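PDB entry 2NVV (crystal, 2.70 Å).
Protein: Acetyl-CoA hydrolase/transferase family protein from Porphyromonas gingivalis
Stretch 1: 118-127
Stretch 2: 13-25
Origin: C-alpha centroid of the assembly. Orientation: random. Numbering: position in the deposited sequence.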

ATOM      1  N   GLY A 118       6.635  21.700   5.684  1.00 11.05           N
ATOM      2  CA  GLY A 118       6.834  23.123   5.489  1.00 12.74           C
ATOM      3  C   GLY A 118       7.321  23.703   4.177  1.00 13.31           C
ATOM      4  O   GLY A 118       6.857  23.364   3.091  1.00 13.56           O
ATOM      5  N   LYS A 119       8.272  24.621   4.307  1.00 13.62           N
ATOM      6  CA  LYS A 119       8.862  25.312   3.175  1.00 14.09           C
ATOM      7  C   LYS A 119      10.243  24.745   2.819  1.00 13.12           C
ATOM      8  O   LYS A 119      10.910  24.140   3.650  1.00 13.42           O
ATOM      9  CB  LYS A 119       9.013  26.799   3.512  1.00 14.96           C
ATOM     10  CG  LYS A 119       9.680  27.611   2.409  1.00 17.97           C
ATOM     11  CD  LYS A 119      10.606  28.703   2.955  1.00 19.25           C
ATOM     12  CE  LYS A 119       9.848  29.787   3.710  1.00 20.46           C
ATOM     13  NZ  LYS A 119      10.742  30.914   4.118  1.00 19.13           N
ATOM     14  N   VAL A 120      10.648  24.937   1.569  1.00 10.87           N
ATOM     15  CA  VAL A 120      11.964  24.521   1.100  1.00 10.05           C
ATOM     16  C   VAL A 120      12.680  25.862   0.918  1.00 10.42           C
ATOM     17  O   VAL A 120      12.340  26.640   0.020  1.00 11.45           O
ATOM     18  CB  VAL A 120      11.918  23.813  -0.275  1.00  8.51           C
ATOM     19  CG1 VAL A 120      13.304  23.333  -0.634  1.00  7.92           C
ATOM     20  CG2 VAL A 120      10.952  22.650  -0.255  1.00  7.16           C
ATOM     21  N   ASP A 121      13.650  26.145   1.777  1.00  9.18           N
ATOM     22  CA  ASP A 121      14.370  27.407   1.697  1.00  8.39           C
ATOM     23  C   ASP A 121      15.401  27.446   0.576  1.00  7.94           C
ATOM     24  O   ASP A 121      15.457  28.391  -0.209  1.00  6.39           O
ATOM     25  CB  ASP A 121      15.039  27.686   3.037  1.00 10.87           C
ATOM     26  CG  ASP A 121      14.037  27.972   4.119  1.00 12.12           C
ATOM     27  OD1 ASP A 121      13.417  29.054   4.081  1.00 12.87           O
ATOM     28  OD2 ASP A 121      13.858  27.110   4.997  1.00 12.14           O
ATOM     29  N   VAL A 122      16.224  26.414   0.507  1.00  6.85           N
ATOM     30  CA  VAL A 122      17.228  26.345  -0.533  1.00  7.09           C
ATOM     31  C   VAL A 122      17.344  24.922  -1.073  1.00  6.44           C
ATOM     32  O   VAL A 122      16.993  23.941  -0.396  1.00  6.39           O
ATOM     33  CB  VAL A 122      18.611  26.879  -0.010  1.00  6.67           C
ATOM     34  CG1 VAL A 122      18.647  26.837   1.511  1.00  7.71           C
ATOM     35  CG2 VAL A 122      19.754  26.077  -0.576  1.00  6.39           C
ATOM     36  N   ALA A 123      17.795  24.830  -2.323  1.00  7.55           N
ATOM     37  CA  ALA A 123      17.992  23.559  -2.992  1.00  6.42           C
ATOM     38  C   ALA A 123      19.446  23.502  -3.434  1.00  7.10           C
ATOM     39  O   ALA A 123      19.925  24.413  -4.119  1.00  7.54           O
ATOM     40  CB  ALA A 123      17.074  23.459  -4.199  1.00  6.39           C
ATOM     41  N   ILE A 124      20.161  22.460  -3.010  1.00  6.39           N
ATOM     42  CA  ILE A 124      21.551  22.285  -3.424  1.00  6.39           C
ATOM     43  C   ILE A 124      21.487  21.180  -4.473  1.00  6.39           C
ATOM     44  O   ILE A 124      20.991  20.095  -4.186  1.00  6.39           O
ATOM     45  CB  ILE A 124      22.462  21.795  -2.283  1.00  6.49           C
ATOM     46  CG1 ILE A 124      22.117  22.488  -0.960  1.00  6.39           C
ATOM     47  CG2 ILE A 124      23.912  22.043  -2.658  1.00  6.39           C
ATOM     48  CD1 ILE A 124      22.438  23.939  -0.897  1.00  6.39           C
ATOM     49  N   ILE A 125      21.972  21.443  -5.683  1.00  6.39           N
ATOM     50  CA  ILE A 125      21.921  20.428  -6.726  1.00  6.39           C
ATOM     51  C   ILE A 125      23.237  20.225  -7.474  1.00  6.39           C
ATOM     52  O   ILE A 125      24.030  21.150  -7.612  1.00  6.39           O
ATOM     53  CB  ILE A 125      20.820  20.760  -7.760  1.00  6.61           C
ATOM     54  CG1 ILE A 125      21.133  22.084  -8.455  1.00  7.82           C
ATOM     55  CG2 ILE A 125      19.475  20.858  -7.071  1.00  7.00           C
ATOM     56  CD1 ILE A 125      20.152  22.464  -9.556  1.00  7.36           C
ATOM     57  N   GLU A 126      23.482  18.999  -7.926  1.00  7.76           N
ATOM     58  CA  GLU A 126      24.678  18.718  -8.715  1.00  8.25           C
ATOM     59  C   GLU A 126      24.227  18.718 -10.177  1.00  7.54           C
ATOM     60  O   GLU A 126      23.221  18.110 -10.526  1.00  6.39           O
ATOM     61  CB  GLU A 126      25.296  17.370  -8.367  1.00  6.40           C
ATOM     62  CG  GLU A 126      26.544  17.118  -9.185  1.00  7.36           C
ATOM     63  CD  GLU A 126      27.185  15.791  -8.907  1.00  6.86           C
ATOM     64  OE1 GLU A 126      28.274  15.790  -8.299  1.00  6.39           O
ATOM     65  OE2 GLU A 126      26.595  14.754  -9.300  1.00  8.30           O
ATOM     66  N   VAL A 127      24.984  19.382 -11.037  1.00  8.17           N
ATOM     67  CA  VAL A 127      24.593  19.505 -12.428  1.00  9.07           C
ATOM     68  C   VAL A 127      25.677  19.155 -13.446  1.00 10.05           C
ATOM     69  O   VAL A 127      26.881  19.185 -13.146  1.00 10.00           O
ATOM     70  CB  VAL A 127      24.084  20.951 -12.662  1.00  7.90           C
ATOM     71  CG1 VAL A 127      23.793  21.192 -14.099  1.00 10.51           C
ATOM     72  CG2 VAL A 127      22.821  21.186 -11.842  1.00  9.25           C
TER
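Stretch 2, residues 13-25: EFVHHNDNVGFSG

Stretch 2 lies beside stretch 1 as a parallel neighbour in a β-sheet. Its first half is loop, with a type II turn from His-16 to Asp-19, closed by Asp-19 N to His-16 O (3.0 Å); the chain then extends into a strand, residues 20-23, which runs alongside the strand of stretch 1 with an angle of 23° between their N-to-C directions. Val-21, Gly-22 and Phe-23 pair with Val-122, Ala-123 and Ile-124, at CA-CA distances of 5.1, 4.8 and 5.0 Å.

Asn-20, which covers the most surface, anchors the start of this pairing with both backbone and side chain. Its N donates to Asp-121 OD2 (2.7 Å), its ND2 to Lys-119 O (2.8 Å), and its O accepts from Asp-121 N (2.9 Å) and, weakly, from Val-122 N (3.4 Å). The carboxylate of Asp-121 thus takes up a backbone NH at the strand entrance, although this brings its OD2 within 3.6 Å of Asp-19 OD1, a close approach of like charges.

From here the ladder alternates as expected for parallel strands: Gly-22 N donates to Val-122 O (3.0 Å), Ile-124 N to Gly-22 O (3.0 Å), and Ser-24 N to Ile-124 O (3.1 Å). Val-122 and Ile-124 direct their side chains to the same face of the sheet as Val-21 and Phe-23. There Ile-124 CG1 packs 3.6 Å from Val-21 CG1 and 4.0 Å from Phe-23 CD2, while Val-122 CG1 lies 4.0 Å from Val-21 CG2 and 4.2 Å from Val-15 CG2, so the preceding loop joins the apolar cluster.

Beyond the strand, Ser-24 continues the hydrogen-bonding pattern through its side chain: its OG accepts from Glu-126 N (2.9 Å).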

ATOM      1  N   GLU A  13      27.089  30.081   2.958  1.00 15.10           N
ATOM      2  CA  GLU A  13      26.594  31.242   3.686  1.00 15.41           C
ATOM      3  C   GLU A  13      25.121  31.496   3.401  1.00 14.52           C
ATOM      4  O   GLU A  13      24.456  32.202   4.157  1.00 13.86           O
ATOM      5  CB  GLU A  13      27.419  32.485   3.333  1.00 17.32           C
ATOM      6  CG  GLU A  13      28.891  32.403   3.756  1.00 18.75           C
ATOM      7  CD  GLU A  13      29.659  33.683   3.454  1.00 20.73           C
ATOM      8  OE1 GLU A  13      29.202  34.758   3.902  1.00 22.73           O
ATOM      9  OE2 GLU A  13      30.712  33.628   2.775  1.00 19.28           O
ATOM     10  N   PHE A  14      24.614  30.911   2.315  1.00 13.18           N
ATOM     11  CA  PHE A  14      23.214  31.073   1.940  1.00 12.13           C
ATOM     12  C   PHE A  14      22.303  30.110   2.699  1.00 11.62           C
ATOM     13  O   PHE A  14      21.080  30.136   2.526  1.00 11.27           O
ATOM     14  CB  PHE A  14      23.025  30.867   0.441  1.00 12.52           C
ATOM     15  CG  PHE A  14      23.652  31.938  -0.404  1.00 12.82           C
ATOM     16  CD1 PHE A  14      24.991  31.855  -0.790  1.00 12.99           C
ATOM     17  CD2 PHE A  14      22.909  33.042  -0.812  1.00 10.95           C
ATOM     18  CE1 PHE A  14      25.574  32.854  -1.567  1.00 11.88           C
ATOM     19  CE2 PHE A  14      23.484  34.043  -1.588  1.00 11.39           C
ATOM     20  CZ  PHE A  14      24.817  33.948  -1.965  1.00 11.23           C
ATOM     21  N   VAL A  15      22.901  29.257   3.528  1.00 10.86           N
ATOM     22  CA  VAL A  15      22.142  28.303   4.330  1.00 10.03           C
ATOM     23  C   VAL A  15      22.225  28.770   5.775  1.00  9.59           C
ATOM     24  O   VAL A  15      23.318  28.995   6.303  1.00  9.30           O
ATOM     25  CB  VAL A  15      22.721  26.871   4.218  1.00  9.95           C
ATOM     26  CG1 VAL A  15      21.958  25.928   5.131  1.00  9.03           C
ATOM     27  CG2 VAL A  15      22.644  26.387   2.773  1.00 10.33           C
ATOM     28  N   HIS A  16      21.066  28.922   6.410  1.00 10.41           N
ATOM     29  CA  HIS A  16      21.015  29.395   7.788  1.00 10.44           C
ATOM     30  C   HIS A  16      20.346  28.389   8.711  1.00 10.23           C
ATOM     31  O   HIS A  16      19.675  27.462   8.259  1.00  9.88           O
ATOM     32  CB  HIS A  16      20.264  30.716   7.838  1.00 11.36           C
ATOM     33  CG  HIS A  16      20.665  31.669   6.760  1.00 13.88           C
ATOM     34  ND1 HIS A  16      21.822  32.415   6.816  1.00 14.97           N
ATOM     35  CD2 HIS A  16      20.078  31.973   5.579  1.00 14.90           C
ATOM     36  CE1 HIS A  16      21.932  33.139   5.717  1.00 16.23           C
ATOM     37  NE2 HIS A  16      20.886  32.888   4.949  1.00 15.78           N
ATOM     38  N   HIS A  17      20.537  28.572  10.011  1.00  9.00           N
ATOM     39  CA  HIS A  17      19.946  27.671  10.980  1.00  8.79           C
ATOM     40  C   HIS A  17      18.443  27.652  10.788  1.00  8.89           C
ATOM     41  O   HIS A  17      17.826  28.690  10.523  1.00  9.34           O
ATOM     42  CB  HIS A  17      20.285  28.121  12.400  1.00  9.46           C
ATOM     43  CG  HIS A  17      19.450  27.464  13.453  1.00 10.23           C
ATOM     44  ND1 HIS A  17      18.567  28.166  14.248  1.00  9.94           N
ATOM     45  CD2 HIS A  17      19.334  26.165  13.817  1.00  9.78           C
ATOM     46  CE1 HIS A  17      17.944  27.327  15.058  1.00 10.25           C
ATOM     47  NE2 HIS A  17      18.391  26.107  14.815  1.00 10.38           N
ATOM     48  N   ASN A  18      17.862  26.464  10.910  1.00  7.67           N
ATOM     49  CA  ASN A  18      16.421  26.276  10.776  1.00  7.62           C
ATOM     50  C   ASN A  18      15.905  26.340   9.341  1.00  6.39           C
ATOM     51  O   ASN A  18      14.699  26.282   9.108  1.00  6.39           O
ATOM     52  CB  ASN A  18      15.677  27.296  11.629  1.00  8.63           C
ATOM     53  CG  ASN A  18      14.410  26.729  12.229  1.00  9.44           C
ATOM     54  OD1 ASN A  18      14.456  25.786  13.026  1.00 10.06           O
ATOM     55  ND2 ASN A  18      13.260  27.302  11.849  1.00  9.93           N
ATOM     56  N   ASP A  19      16.809  26.471   8.380  1.00  6.86           N
ATOM     57  CA  ASP A  19      16.407  26.485   6.983  1.00  6.39           C
ATOM     58  C   ASP A  19      16.117  25.044   6.599  1.00  6.39           C
ATOM     59  O   ASP A  19      16.707  24.120   7.151  1.00  6.39           O
ATOM     60  CB  ASP A  19      17.532  26.995   6.075  1.00  7.17           C
ATOM     61  CG  ASP A  19      17.530  28.503   5.902  1.00  7.72           C
ATOM     62  OD1 ASP A  19      16.503  29.161   6.199  1.00  9.91           O
ATOM     63  OD2 ASP A  19      18.566  29.036   5.442  1.00  8.47           O
ATOM     64  N   ASN A  20      15.201  24.851   5.664  1.00  6.39           N
ATOM     65  CA  ASN A  20      14.899  23.508   5.180  1.00  6.39           C
ATOM     66  C   ASN A  20      15.606  23.396   3.843  1.00  6.39           C
ATOM     67  O   ASN A  20      15.391  24.208   2.948  1.00  6.39           O
ATOM     68  CB  ASN A  20      13.393  23.296   4.996  1.00  6.39           C
ATOM     69  CG  ASN A  20      12.678  23.074   6.302  1.00  6.39           C
ATOM     70  OD1 ASN A  20      13.297  22.720   7.304  1.00  6.39           O
ATOM     71  ND2 ASN A  20      11.368  23.265   6.298  1.00  6.50           N
ATOM     72  N   VAL A  21      16.458  22.394   3.704  1.00  7.78           N
ATOM     73  CA  VAL A  21      17.198  22.231   2.465  1.00  6.39           C
ATOM     74  C   VAL A  21      16.855  20.944   1.731  1.00  6.39           C
ATOM     75  O   VAL A  21      16.757  19.869   2.329  1.00  6.39           O
ATOM     76  CB  VAL A  21      18.728  22.268   2.724  1.00  6.39           C
ATOM     77  CG1 VAL A  21      19.468  22.353   1.412  1.00  6.39           C
ATOM     78  CG2 VAL A  21      19.081  23.455   3.612  1.00  6.39           C
ATOM     79  N   GLY A  22      16.663  21.073   0.422  1.00  6.39           N
ATOM     80  CA  GLY A  22      16.366  19.919  -0.405  1.00  6.39           C
ATOM     81  C   GLY A  22      17.592  19.673  -1.255  1.00  6.39           C
ATOM     82  O   GLY A  22      18.176  20.615  -1.785  1.00  6.39           O
ATOM     83  N   PHE A  23      17.997  18.413  -1.373  1.00  6.82           N
ATOM     84  CA  PHE A  23      19.168  18.065  -2.167  1.00  6.39           C
ATOM     85  C   PHE A  23      18.786  17.235  -3.390  1.00  6.39           C
ATOM     86  O   PHE A  23      17.847  16.454  -3.355  1.00  7.16           O
ATOM     87  CB  PHE A  23      20.166  17.296  -1.301  1.00  6.39           C
ATOM     88  CG  PHE A  23      20.443  17.947   0.031  1.00  6.57           C
ATOM     89  CD1 PHE A  23      19.571  17.768   1.103  1.00  6.39           C
ATOM     90  CD2 PHE A  23      21.580  18.722   0.225  1.00  7.00           C
ATOM     91  CE1 PHE A  23      19.829  18.347   2.348  1.00  6.39           C
ATOM     92  CE2 PHE A  23      21.842  19.301   1.462  1.00  6.39           C
ATOM     93  CZ  PHE A  23      20.963  19.111   2.524  1.00  6.39           C
ATOM     94  N   SER A  24      19.522  17.409  -4.474  1.00  6.39           N
ATOM     95  CA  SER A  24      19.264  16.676  -5.711  1.00  6.39           C
ATOM     96  C   SER A  24      19.819  15.257  -5.639  1.00  6.43           C
ATOM     97  O   SER A  24      20.469  14.876  -4.659  1.00  6.39           O
ATOM     98  CB  SER A  24      19.915  17.396  -6.892  1.00  6.39           C
ATOM     99  OG  SER A  24      21.333  17.352  -6.790  1.00  6.39           O
ATOM    100  N   GLY A  25      19.550  14.471  -6.676  1.00  6.39           N
ATOM    101  CA  GLY A  25      20.053  13.107  -6.720  1.00  6.78           C
ATOM    102  C   GLY A  25      19.210  12.023  -6.079  1.00  6.39           C
ATOM    103  O   GLY A  25      18.204  12.290  -5.436  1.00  6.39           O
TER